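Local coordinates for N-acetylmuramoyl-L-alanine amidase domain-containing protein SAOUHSC_02979 (Staphylococcus aureus, PDB 5T1Q) that probably acts as a secreted cell-wall amidase, this chain pairing a glucosaminidase-type, lysozyme-like domain with a CHAP domain, at residues Ser57-Phe63 / Ser93-Arg97. Numbering follows the deposited sequence.
Sequences SKDTRQF and SDSGR
A type I' turn, D94 to R97, follows helix 82-93 in the lysozyme-like glucosaminidase part of the chain and lies against the first two turns of helix 58-78; T60, F63 and D59 meet S95, G96 and R97, an example of a helix start packing against a tight turn through three different chemistries. At the middle, the hydroxyls T60 OG1 and S95 OG lie 2.4 Å apart, a hydrogen bond whose very short length is doubtful and in which either could be the donor. Further along the helix, F63 has CG anti to its backbone N (chi1 175°), which brings the phenyl ring face-on to the turn backbone. One ring face takes the S95-G96 peptide, S95 C and G96 N lying over its rim, and S95 CA makes a CH-pi contact 4.1 Å from the ring centroid. The same G96 N donates to S93 OG at 3.0 Å, closing an ST motif; S93 OG also bonds to A89 O in the preceding helix, and F63 CZ lies 3.5 Å from S93 OG. On the outer side, R97 NH1 forms a salt bridge with D59 OD2 whose hydrogen bond, at 3.4 Å, is weak, the two planes nearly perpendicular (85°). A bend at chi3 (-64°) turns the guanidinium back side-on over its own turn: R97 NE donates to D94 O at 3.1 Å, and R97 NH2 bonds to D94 OD1 at 2.8 Å, in the guanidinium plane but above that of the carboxylate. D94 thus fixes the rotation of R97, while the exposed D59 probably adds only modest electrostatic attraction.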
loop_
_atom_site.group_PDB
_atom_site.type_symbol
_atom_site.label_atom_id
_atom_site.label_comp_id
_atom_site.label_asym_id
_atom_site.label_seq_id
_atom_site.Cartn_x
_atom_site.Cartn_y
_atom_site.Cartn_z
ATOM N N SER A 57 2.814 -6.489 -10.821
ATOM C CA SER A 57 2.912 -5.273 -11.643
ATOM C C SER A 57 4.198 -5.197 -12.465
ATOM O O SER A 57 5.258 -5.641 -12.012
ATOM C CB SER A 57 2.840 -4.056 -10.699
ATOM O OG SER A 57 3.051 -2.832 -11.371
ATOM N N LYS A 58 4.111 -4.630 -13.670
ATOM C CA LYS A 58 5.313 -4.459 -14.498
ATOM C C LYS A 58 6.143 -3.273 -13.966
ATOM O O LYS A 58 7.354 -3.246 -14.143
ATOM C CB LYS A 58 4.998 -4.294 -15.995
ATOM C CG LYS A 58 6.250 -4.482 -16.859
ATOM C CD LYS A 58 6.007 -4.410 -18.365
ATOM C CE LYS A 58 5.758 -2.989 -18.856
ATOM N NZ LYS A 58 5.632 -2.937 -20.343
ATOM N N ASP A 59 5.490 -2.296 -13.334
ATOM C CA ASP A 59 6.213 -1.172 -12.722
ATOM C C ASP A 59 7.166 -1.680 -11.642
ATOM O O ASP A 59 8.304 -1.233 -11.567
ATOM C CB ASP A 59 5.255 -0.137 -12.120
ATOM C CG ASP A 59 4.545 0.705 -13.178
ATOM O OD1 ASP A 59 5.093 0.882 -14.291
ATOM O OD2 ASP A 59 3.445 1.220 -12.879
ATOM N N THR A 60 6.698 -2.628 -10.835
ATOM C CA THR A 60 7.513 -3.206 -9.760
ATOM C C THR A 60 8.736 -3.925 -10.328
ATOM O O THR A 60 9.841 -3.773 -9.810
ATOM C CB THR A 60 6.689 -4.150 -8.837
ATOM O OG1 THR A 60 5.592 -3.429 -8.247
ATOM C CG2 THR A 60 7.554 -4.721 -7.728
ATOM N N ARG A 61 8.534 -4.696 -11.397
ATOM C CA ARG A 61 9.637 -5.413 -12.063
ATOM C C ARG A 61 10.706 -4.431 -12.555
ATOM O O ARG A 61 11.891 -4.632 -12.317
ATOM C CB ARG A 61 9.109 -6.222 -13.245
ATOM C CG ARG A 61 8.300 -7.467 -12.883
ATOM C CD ARG A 61 7.408 -7.865 -14.054
ATOM N NE ARG A 61 7.114 -9.295 -14.130
ATOM C CZ ARG A 61 6.249 -9.960 -13.365
ATOM N NH1 ARG A 61 6.068 -11.264 -13.576
ATOM N NH2 ARG A 61 5.574 -9.351 -12.388
ATOM N N GLN A 62 10.281 -3.369 -13.234
ATOM C CA GLN A 62 11.217 -2.358 -13.728
ATOM C C GLN A 62 11.870 -1.567 -12.571
ATOM O O GLN A 62 13.038 -1.205 -12.652
ATOM C CB GLN A 62 10.528 -1.418 -14.720
ATOM C CG GLN A 62 10.024 -2.118 -15.980
ATOM C CD GLN A 62 11.144 -2.752 -16.801
ATOM O OE1 GLN A 62 12.211 -2.155 -17.006
ATOM N NE2 GLN A 62 10.899 -3.961 -17.289
ATOM N N PHE A 63 11.122 -1.321 -11.499
ATOM C CA PHE A 63 11.674 -0.623 -10.336
ATOM C C PHE A 63 12.773 -1.475 -9.682
ATOM O O PHE A 63 13.798 -0.952 -9.255
ATOM C CB PHE A 63 10.563 -0.293 -9.337
ATOM C CG PHE A 63 11.054 0.310 -8.062
ATOM C CD1 PHE A 63 11.409 1.655 -8.006
ATOM C CD2 PHE A 63 11.148 -0.459 -6.904
ATOM C CE1 PHE A 63 11.853 2.221 -6.815
ATOM C CE2 PHE A 63 11.591 0.103 -5.712
ATOM C CZ PHE A 63 11.946 1.442 -5.670
ATOM N N SER A 93 7.775 2.993 -1.281
ATOM C CA SER A 93 7.630 3.901 -2.441
ATOM C C SER A 93 6.557 3.470 -3.440
ATOM O O SER A 93 6.357 4.148 -4.456
ATOM C CB SER A 93 8.940 3.955 -3.211
ATOM O OG SER A 93 9.176 2.734 -3.886
ATOM N N ASP A 94 5.897 2.342 -3.168
ATOM C CA ASP A 94 4.905 1.739 -4.083
ATOM C C ASP A 94 5.549 1.498 -5.450
ATOM O O ASP A 94 5.065 1.962 -6.475
ATOM C CB ASP A 94 3.621 2.570 -4.227
ATOM C CG ASP A 94 2.567 1.873 -5.117
ATOM O OD1 ASP A 94 2.580 0.621 -5.207
ATOM O OD2 ASP A 94 1.753 2.574 -5.758
ATOM N N SER A 95 6.662 0.782 -5.429
ATOM C CA SER A 95 7.423 0.458 -6.634
ATOM C C SER A 95 7.823 1.696 -7.433
ATOM O O SER A 95 7.752 1.704 -8.654
ATOM C CB SER A 95 6.627 -0.514 -7.490
ATOM O OG SER A 95 6.248 -1.647 -6.707
ATOM N N GLY A 96 8.226 2.737 -6.714
ATOM C CA GLY A 96 8.701 3.981 -7.314
ATOM C C GLY A 96 7.657 5.003 -7.712
ATOM O O GLY A 96 8.015 6.096 -8.131
ATOM N N ARG A 97 6.375 4.678 -7.536
ATOM C CA ARG A 97 5.278 5.564 -7.968
ATOM C C ARG A 97 4.903 6.698 -7.010
ATOM O O ARG A 97 4.312 7.674 -7.433
ATOM C CB ARG A 97 4.046 4.719 -8.316
ATOM C CG ARG A 97 4.326 3.811 -9.508
ATOM C CD ARG A 97 3.214 2.832 -9.857
ATOM N NE ARG A 97 2.966 1.861 -8.797
ATOM C CZ ARG A 97 2.251 0.744 -8.930
ATOM N NH1 ARG A 97 1.748 0.385 -10.109
ATOM N NH2 ARG A 97 2.073 -0.059 -7.876
#